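Elongation factor G (Thermus thermophilus, PDB 2DY1) binds GTP with a magnesium ion and probably acts as a GTPase elongation factor in the translocation step of protein synthesis. Local coordinates at residues K522-K534 and F560-L572. Numbering follows the deposited sequence.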
loop_
_atom_site.group_PDB
_atom_site.type_symbol
_atom_site.label_atom_id
_atom_site.label_comp_id
_atom_site.label_asym_id
_atom_site.label_seq_id
_atom_site.Cartn_x
_atom_site.Cartn_y
_atom_site.Cartn_z
ATOM N N LYS A 522 19.092 7.003 30.067
ATOM C CA LYS A 522 20.074 7.985 29.633
ATOM C C LYS A 522 21.497 7.614 30.046
ATOM O O LYS A 522 21.934 7.933 31.150
ATOM C CB LYS A 522 19.711 9.358 30.194
ATOM C CG LYS A 522 18.446 9.945 29.588
ATOM C CD LYS A 522 18.167 11.341 30.125
ATOM C CE LYS A 522 16.959 11.966 29.436
ATOM N NZ LYS A 522 16.646 13.323 29.972
ATOM N N GLY A 523 22.216 6.957 29.143
ATOM C CA GLY A 523 23.581 6.537 29.415
ATOM C C GLY A 523 24.576 7.653 29.669
ATOM O O GLY A 523 24.390 8.791 29.225
ATOM N N VAL A 524 25.656 7.316 30.367
ATOM C CA VAL A 524 26.682 8.298 30.702
ATOM C C VAL A 524 27.589 8.702 29.546
ATOM O O VAL A 524 28.222 9.757 29.599
ATOM C CB VAL A 524 27.579 7.792 31.871
ATOM C CG1 VAL A 524 26.729 7.518 33.096
ATOM C CG2 VAL A 524 28.328 6.545 31.455
ATOM N N LEU A 525 27.666 7.883 28.503
ATOM C CA LEU A 525 28.547 8.199 27.381
ATOM C C LEU A 525 28.045 9.353 26.526
ATOM O O LEU A 525 28.782 10.302 26.256
ATOM C CB LEU A 525 28.764 6.963 26.500
ATOM C CG LEU A 525 29.813 7.112 25.392
ATOM C CD1 LEU A 525 31.071 7.775 25.954
ATOM C CD2 LEU A 525 30.140 5.743 24.806
ATOM N N ALA A 526 26.790 9.280 26.105
ATOM C CA ALA A 526 26.226 10.327 25.268
ATOM C C ALA A 526 24.727 10.494 25.484
ATOM O O ALA A 526 24.027 11.036 24.631
ATOM C CB ALA A 526 26.523 10.023 23.803
ATOM N N GLY A 527 24.233 10.005 26.618
ATOM C CA GLY A 527 22.819 10.142 26.942
ATOM C C GLY A 527 21.789 9.271 26.225
ATOM O O GLY A 527 20.595 9.568 26.273
ATOM N N PHE A 528 22.225 8.192 25.585
ATOM C CA PHE A 528 21.302 7.297 24.880
ATOM C C PHE A 528 20.892 6.134 25.794
ATOM O O PHE A 528 21.577 5.864 26.783
ATOM C CB PHE A 528 21.975 6.740 23.628
ATOM C CG PHE A 528 22.240 7.773 22.572
ATOM C CD1 PHE A 528 23.538 8.130 22.237
ATOM C CD2 PHE A 528 21.186 8.357 21.880
ATOM C CE1 PHE A 528 23.787 9.053 21.219
ATOM C CE2 PHE A 528 21.424 9.281 20.862
ATOM C CZ PHE A 528 22.724 9.627 20.532
ATOM N N PRO A 529 19.771 5.442 25.486
ATOM C CA PRO A 529 19.339 4.315 26.329
ATOM C C PRO A 529 20.448 3.281 26.454
ATOM O O PRO A 529 21.151 3.000 25.480
ATOM C CB PRO A 529 18.124 3.762 25.582
ATOM C CG PRO A 529 17.548 4.998 24.935
ATOM C CD PRO A 529 18.798 5.666 24.398
ATOM N N VAL A 530 20.598 2.711 27.652
ATOM C CA VAL A 530 21.642 1.718 27.899
ATOM C C VAL A 530 21.080 0.309 27.860
ATOM O O VAL A 530 19.978 0.055 28.351
ATOM C CB VAL A 530 22.316 1.935 29.285
ATOM C CG1 VAL A 530 23.547 1.042 29.414
ATOM C CG2 VAL A 530 22.690 3.402 29.459
ATOM N N MET A 531 21.841 -0.600 27.268
ATOM C CA MET A 531 21.436 -1.989 27.158
ATOM C C MET A 531 22.643 -2.912 27.347
ATOM O O MET A 531 23.767 -2.461 27.569
ATOM C CB MET A 531 20.808 -2.256 25.781
ATOM C CG MET A 531 21.727 -1.965 24.595
ATOM S SD MET A 531 20.994 -2.417 22.976
ATOM C CE MET A 531 19.315 -2.425 23.396
ATOM N N GLY A 532 22.386 -4.209 27.265
ATOM C CA GLY A 532 23.455 -5.178 27.390
ATOM C C GLY A 532 24.173 -5.226 28.728
ATOM O O GLY A 532 25.404 -5.273 28.770
ATOM N N PHE A 533 23.418 -5.210 29.822
ATOM C CA PHE A 533 24.036 -5.296 31.146
ATOM C C PHE A 533 23.171 -6.060 32.120
ATOM O O PHE A 533 21.944 -6.088 31.995
ATOM C CB PHE A 533 24.306 -3.908 31.742
ATOM C CG PHE A 533 23.070 -3.114 32.037
ATOM C CD1 PHE A 533 22.550 -2.225 31.094
ATOM C CD2 PHE A 533 22.408 -3.253 33.257
ATOM C CE1 PHE A 533 21.396 -1.490 31.363
ATOM C CE2 PHE A 533 21.254 -2.525 33.533
ATOM C CZ PHE A 533 20.743 -1.637 32.584
ATOM N N LYS A 534 23.834 -6.670 33.096
ATOM C CA LYS A 534 23.158 -7.392 34.154
ATOM C C LYS A 534 23.385 -6.494 35.359
ATOM O O LYS A 534 24.505 -6.025 35.581
ATOM C CB LYS A 534 23.804 -8.762 34.383
ATOM C CG LYS A 534 23.138 -9.574 35.487
ATOM C CD LYS A 534 23.834 -10.919 35.697
ATOM C CE LYS A 534 23.772 -11.790 34.449
ATOM N NZ LYS A 534 24.388 -13.131 34.670
ATOM N N PHE A 560 23.470 3.412 39.590
ATOM C CA PHE A 560 23.643 3.099 38.177
ATOM C C PHE A 560 24.563 4.101 37.468
ATOM O O PHE A 560 25.493 3.715 36.756
ATOM C CB PHE A 560 22.286 3.033 37.464
ATOM C CG PHE A 560 22.396 2.614 36.028
ATOM C CD1 PHE A 560 22.622 3.561 35.028
ATOM C CD2 PHE A 560 22.358 1.267 35.681
ATOM C CE1 PHE A 560 22.816 3.169 33.691
ATOM C CE2 PHE A 560 22.554 0.861 34.348
ATOM C CZ PHE A 560 22.784 1.817 33.360
ATOM N N LYS A 561 24.313 5.389 37.667
ATOM C CA LYS A 561 25.139 6.414 37.025
ATOM C C LYS A 561 26.615 6.299 37.400
ATOM O O LYS A 561 27.495 6.356 36.537
ATOM C CB LYS A 561 24.631 7.806 37.399
ATOM C CG LYS A 561 23.173 8.062 37.062
ATOM C CD LYS A 561 22.920 8.062 35.559
ATOM C CE LYS A 561 21.490 8.507 35.248
ATOM N NZ LYS A 561 21.203 8.541 33.786
ATOM N N LYS A 562 26.891 6.135 38.692
ATOM C CA LYS A 562 28.269 6.013 39.158
ATOM C C LYS A 562 28.950 4.773 38.599
ATOM O O LYS A 562 30.054 4.838 38.064
ATOM C CB LYS A 562 28.292 5.949 40.691
ATOM C CG LYS A 562 29.674 5.696 41.278
ATOM C CD LYS A 562 29.619 5.468 42.792
ATOM C CE LYS A 562 28.905 6.612 43.519
ATOM N NZ LYS A 562 28.927 6.455 45.016
ATOM N N VAL A 563 28.279 3.629 38.716
ATOM C CA VAL A 563 28.878 2.392 38.257
ATOM C C VAL A 563 29.068 2.286 36.745
ATOM O O VAL A 563 30.104 1.808 36.284
ATOM C CB VAL A 563 28.066 1.175 38.779
ATOM C CG1 VAL A 563 28.752 -0.122 38.380
ATOM C CG2 VAL A 563 27.947 1.261 40.303
ATOM N N MET A 564 28.084 2.726 35.964
ATOM C CA MET A 564 28.232 2.629 34.518
ATOM C C MET A 564 29.473 3.381 34.031
ATOM O O MET A 564 30.139 2.947 33.088
ATOM C CB MET A 564 27.001 3.178 33.797
ATOM C CG MET A 564 27.164 3.143 32.289
ATOM S SD MET A 564 25.769 3.836 31.402
ATOM C CE MET A 564 26.412 3.686 29.694
ATOM N N ALA A 565 29.787 4.495 34.678
ATOM C CA ALA A 565 30.950 5.294 34.286
ATOM C C ALA A 565 32.278 4.565 34.510
ATOM O O ALA A 565 33.291 4.872 33.866
ATOM C CB ALA A 565 30.946 6.607 35.042
ATOM N N GLU A 566 32.279 3.600 35.426
ATOM C CA GLU A 566 33.485 2.837 35.720
ATOM C C GLU A 566 33.476 1.547 34.925
ATOM O O GLU A 566 34.425 0.765 34.990
ATOM C CB GLU A 566 33.543 2.486 37.214
ATOM C CG GLU A 566 33.162 3.623 38.150
ATOM C CD GLU A 566 33.086 3.186 39.610
ATOM O OE1 GLU A 566 32.750 4.033 40.465
ATOM O OE2 GLU A 566 33.359 2.000 39.907
ATOM N N ALA A 567 32.414 1.330 34.154
ATOM C CA ALA A 567 32.279 0.093 33.396
ATOM C C ALA A 567 32.655 0.160 31.915
ATOM O O ALA A 567 32.226 -0.682 31.125
ATOM C CB ALA A 567 30.857 -0.438 33.551
ATOM N N HIS A 568 33.480 1.140 31.557
ATOM C CA HIS A 568 33.924 1.322 30.175
ATOM C C HIS A 568 32.770 1.299 29.172
ATOM O O HIS A 568 32.610 0.365 28.379
ATOM C CB HIS A 568 34.956 0.266 29.799
ATOM C CG HIS A 568 35.731 0.607 28.566
ATOM N ND1 HIS A 568 35.306 0.265 27.300
ATOM C CD2 HIS A 568 36.873 1.314 28.400
ATOM C CE1 HIS A 568 36.152 0.749 26.408
ATOM N NE2 HIS A 568 37.112 1.391 27.050
ATOM N N PRO A 569 31.944 2.342 29.207
ATOM C CA PRO A 569 30.790 2.492 28.319
ATOM C C PRO A 569 31.208 2.712 26.865
ATOM O O PRO A 569 32.246 3.321 26.591
ATOM C CB PRO A 569 30.058 3.694 28.912
ATOM C CG PRO A 569 31.148 4.481 29.565
ATOM C CD PRO A 569 31.982 3.423 30.207
ATOM N N VAL A 570 30.403 2.195 25.941
ATOM C CA VAL A 570 30.671 2.338 24.517
ATOM C C VAL A 570 29.377 2.601 23.751
ATOM O O VAL A 570 28.298 2.183 24.180
ATOM C CB VAL A 570 31.338 1.075 23.926
ATOM C CG1 VAL A 570 32.656 0.811 24.634
ATOM C CG2 VAL A 570 30.411 -0.120 24.046
ATOM N N LEU A 571 29.503 3.282 22.612
ATOM C CA LEU A 571 28.359 3.631 21.770
ATOM C C LEU A 571 27.954 2.504 20.831
ATOM O O LEU A 571 28.804 1.839 20.232
ATOM C CB LEU A 571 28.687 4.878 20.948
ATOM C CG LEU A 571 27.514 5.548 20.227
ATOM C CD1 LEU A 571 26.593 6.208 21.242
ATOM C CD2 LEU A 571 28.049 6.583 19.251
ATOM N N LEU A 572 26.646 2.292 20.704
ATOM C CA LEU A 572 26.108 1.253 19.832
ATOM C C LEU A 572 25.197 1.905 18.796
ATOM O O LEU A 572 24.609 2.947 19.057
ATOM C CB LEU A 572 25.284 0.243 20.636
ATOM C CG LEU A 572 25.964 -0.516 21.779
ATOM C CD1 LEU A 572 24.930 -1.397 22.458
ATOM C CD2 LEU A 572 27.113 -1.365 21.239
#
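In domain IV of elongation factor G, the loop before strand 533-541, with the strand's first residues, packs on the last turns of helix 549-566 and the start of strand 569-583, which pairs antiparallel with strand 457-460. Met564 is central. Its CG stands anti to the backbone N (chi1 177°), and the chain stays extended, which carries the sulfur across to the loop. There SD receives a weak but nearly straight hydrogen bond from Val524 N (3.6 Å, 173°). Val530 meets the thioether tip to tip, with CG2 3.7 Å from Met564 SD. Val524 runs alongside Met564, the two pointing opposite ways, and its CG2 lies 3.7 Å from Met564 CG. The same methyl also touches Pro569 CG.

Phe533 and Phe560 meet from opposing sides of the contact. Phe560 CE2 sits over one face of the Phe533 ring, toward its rim, 3.6 Å from Phe533 CZ. The planes meet obliquely, at 56°. Val530 CG1 lies at the edge of the Phe560 ring. A serine in place of Phe533 would probably deprive Phe560 CE2 of the ring face it rests on and open a gap beside that ring.

Lys561 bends partway along its chain and gives a weak bond from NZ to Lys522 O (2.8 Å). Its stronger partner is Ala519 O. Farther along, Leu525 CD2 lies over the backbone of the strand, 3.4 Å from Leu571 N. Phe528 CD1 touches Leu571 CD1 at 3.7 Å.

The contact lies away from the GTP site. Glu458 of strand 457-460 holds the loop, its carboxylate accepting hydrogen bonds from the backbone N of Leu525, Ala526 and Phe528. Arg661 of helix 651-663 makes a cation-pi contact with Phe528. Helix 509-520 and strand 477-489 pack against the Phe533 and Phe560 rings.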